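Local coordinates for conserved hypothetical protein (Thermoplasma acidophilum DSM 1728, PDB 1Q7H) that is of uncertain function but carries a PUA domain, probably binds RNA and may take part in translation initiation, at residues G78-I83 and K113-A118. Numbering follows the deposited sequence.
Sequences GAEPHI and KGYFIA
In the PUA domain, the short helix 80-83 packs against the start of strand 116-122 and the loop residue just before it; Glu-80 meets Tyr-115 of that loop, and Ile-83 meets Ile-117 and Ala-118 of the strand. The polar part is a single hydrogen bond. Tyr-115 OH donates to Glu-80 OE2 at 2.5 Å, a very short distance. The oxygen comes to the rim of the tyrosine ring, roughly level with it. The carboxylate itself stands almost upright to that ring, the two planes 85° apart. Glu-80 reaches across because its CG is anti to the backbone N (chi1 -165°) and the chain runs on extended. Its other oxygen, OE1, is hydrogen-bonded to Ser-111 OG, so both carboxylate oxygens are held and the group is probably fixed in rotation. An alanine in place of Glu-80 would probably leave the Tyr-115 hydroxyl and Ser-111 without this shared partner and the tyrosine ring freer to turn.

On the buried side of the polar pair the contact is apolar. Ile-117 CD1 touches Ile-83 CG2 at 3.7 Å and the aliphatic stem of Glu-80 at CG, 3.9 Å away. Ile-83 CG2 also meets Ala-118 CB at 3.7 Å, so one methyl group touches both strand residues. Both strand residues pair through their backbones with Val-109 of strand 106-111, two positions against one, which is a classic beta bulge. This bulge turns both side chains toward the helix.

Around the contact, Ile-117 also packs on Val-109, Val-75 of strand 72-75 and Leu-84 just past the helix. Tyr-115 touches Asn-64 of helix 60-65.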
loop_
_atom_site.group_PDB
_atom_site.type_symbol
_atom_site.label_atom_id
_atom_site.label_comp_id
_atom_site.label_asym_id
_atom_site.label_seq_id
_atom_site.Cartn_x
_atom_site.Cartn_y
_atom_site.Cartn_z
ATOM N N GLY A 78 -18.254 5.981 4.338
ATOM C CA GLY A 78 -18.908 4.689 4.326
ATOM C C GLY A 78 -18.036 3.519 3.905
ATOM O O GLY A 78 -18.222 2.401 4.394
ATOM N N ALA A 79 -17.089 3.762 3.001
ATOM C CA ALA A 79 -16.211 2.698 2.512
ATOM C C ALA A 79 -15.113 2.308 3.495
ATOM O O ALA A 79 -14.781 1.134 3.642
ATOM C CB ALA A 79 -15.576 3.120 1.182
ATOM N N GLU A 80 -14.567 3.309 4.175
ATOM C CA GLU A 80 -13.468 3.131 5.115
ATOM C C GLU A 80 -13.493 1.936 6.068
ATOM O O GLU A 80 -12.556 1.134 6.083
ATOM C CB GLU A 80 -13.283 4.425 5.912
ATOM C CG GLU A 80 -11.972 4.488 6.653
ATOM C CD GLU A 80 -11.674 5.866 7.182
ATOM O OE1 GLU A 80 -11.959 6.853 6.470
ATOM O OE2 GLU A 80 -11.138 5.963 8.302
ATOM N N PRO A 81 -14.560 1.784 6.870
ATOM C CA PRO A 81 -14.611 0.644 7.802
ATOM C C PRO A 81 -14.453 -0.735 7.141
ATOM O O PRO A 81 -13.826 -1.630 7.693
ATOM C CB PRO A 81 -15.982 0.789 8.467
ATOM C CG PRO A 81 -16.304 2.254 8.323
ATOM C CD PRO A 81 -15.793 2.586 6.941
ATOM N N HIS A 82 -15.012 -0.909 5.954
ATOM C CA HIS A 82 -14.908 -2.200 5.297
ATOM C C HIS A 82 -13.557 -2.360 4.620
ATOM O O HIS A 82 -13.003 -3.462 4.566
ATOM C CB HIS A 82 -16.091 -2.365 4.327
ATOM C CG HIS A 82 -17.415 -2.072 4.975
ATOM N ND1 HIS A 82 -17.836 -2.721 6.119
ATOM C CD2 HIS A 82 -18.331 -1.106 4.735
ATOM C CE1 HIS A 82 -18.946 -2.157 6.562
ATOM N NE2 HIS A 82 -19.267 -1.173 5.744
ATOM N N ILE A 83 -13.014 -1.264 4.112
ATOM C CA ILE A 83 -11.708 -1.329 3.486
ATOM C C ILE A 83 -10.727 -1.693 4.606
ATOM O O ILE A 83 -9.807 -2.471 4.401
ATOM C CB ILE A 83 -11.319 0.026 2.857
ATOM C CG1 ILE A 83 -12.225 0.321 1.650
ATOM C CG2 ILE A 83 -9.854 0.022 2.467
ATOM C CD1 ILE A 83 -12.221 -0.760 0.572
ATOM N N LYS A 113 -10.057 11.808 5.396
ATOM C CA LYS A 113 -9.406 12.562 6.468
ATOM C C LYS A 113 -7.899 12.662 6.243
ATOM O O LYS A 113 -7.181 13.249 7.047
ATOM C CB LYS A 113 -9.660 11.929 7.836
ATOM C CG LYS A 113 -11.090 12.018 8.325
ATOM C CD LYS A 113 -11.247 11.266 9.625
ATOM C CE LYS A 113 -12.700 11.082 9.971
ATOM N NZ LYS A 113 -13.387 12.401 10.051
ATOM N N GLY A 114 -7.412 12.064 5.166
ATOM C CA GLY A 114 -5.994 12.163 4.867
ATOM C C GLY A 114 -5.102 10.961 5.066
ATOM O O GLY A 114 -4.219 10.725 4.248
ATOM N N TYR A 115 -5.304 10.199 6.134
ATOM C CA TYR A 115 -4.449 9.036 6.387
ATOM C C TYR A 115 -4.762 7.840 5.489
ATOM O O TYR A 115 -5.902 7.645 5.068
ATOM C CB TYR A 115 -4.532 8.628 7.868
ATOM C CG TYR A 115 -5.930 8.376 8.371
ATOM C CD1 TYR A 115 -6.528 7.127 8.232
ATOM C CD2 TYR A 115 -6.679 9.409 8.930
ATOM C CE1 TYR A 115 -7.839 6.919 8.627
ATOM C CE2 TYR A 115 -7.990 9.210 9.327
ATOM C CZ TYR A 115 -8.568 7.963 9.166
ATOM O OH TYR A 115 -9.896 7.781 9.482
ATOM N N PHE A 116 -3.737 7.048 5.198
ATOM C CA PHE A 116 -3.873 5.871 4.349
ATOM C C PHE A 116 -4.369 4.669 5.128
ATOM O O PHE A 116 -4.015 4.477 6.293
ATOM C CB PHE A 116 -2.535 5.575 3.670
ATOM C CG PHE A 116 -2.215 6.541 2.560
ATOM C CD1 PHE A 116 -2.673 6.307 1.263
ATOM C CD2 PHE A 116 -1.530 7.723 2.827
ATOM C CE1 PHE A 116 -2.457 7.235 0.252
ATOM C CE2 PHE A 116 -1.310 8.660 1.822
ATOM C CZ PHE A 116 -1.773 8.417 0.532
ATOM N N ILE A 117 -5.192 3.854 4.480
ATOM C CA ILE A 117 -5.779 2.703 5.148
ATOM C C ILE A 117 -5.540 1.352 4.487
ATOM O O ILE A 117 -5.732 0.326 5.119
ATOM C CB ILE A 117 -7.287 2.912 5.306
ATOM C CG1 ILE A 117 -7.928 3.082 3.924
ATOM C CG2 ILE A 117 -7.548 4.135 6.195
ATOM C CD1 ILE A 117 -9.424 3.357 3.961
ATOM N N ALA A 118 -5.122 1.337 3.226
ATOM C CA ALA A 118 -4.879 0.059 2.571
ATOM C C ALA A 118 -4.091 0.184 1.284
ATOM O O ALA A 118 -3.885 1.283 0.762
ATOM C CB ALA A 118 -6.212 -0.643 2.277
#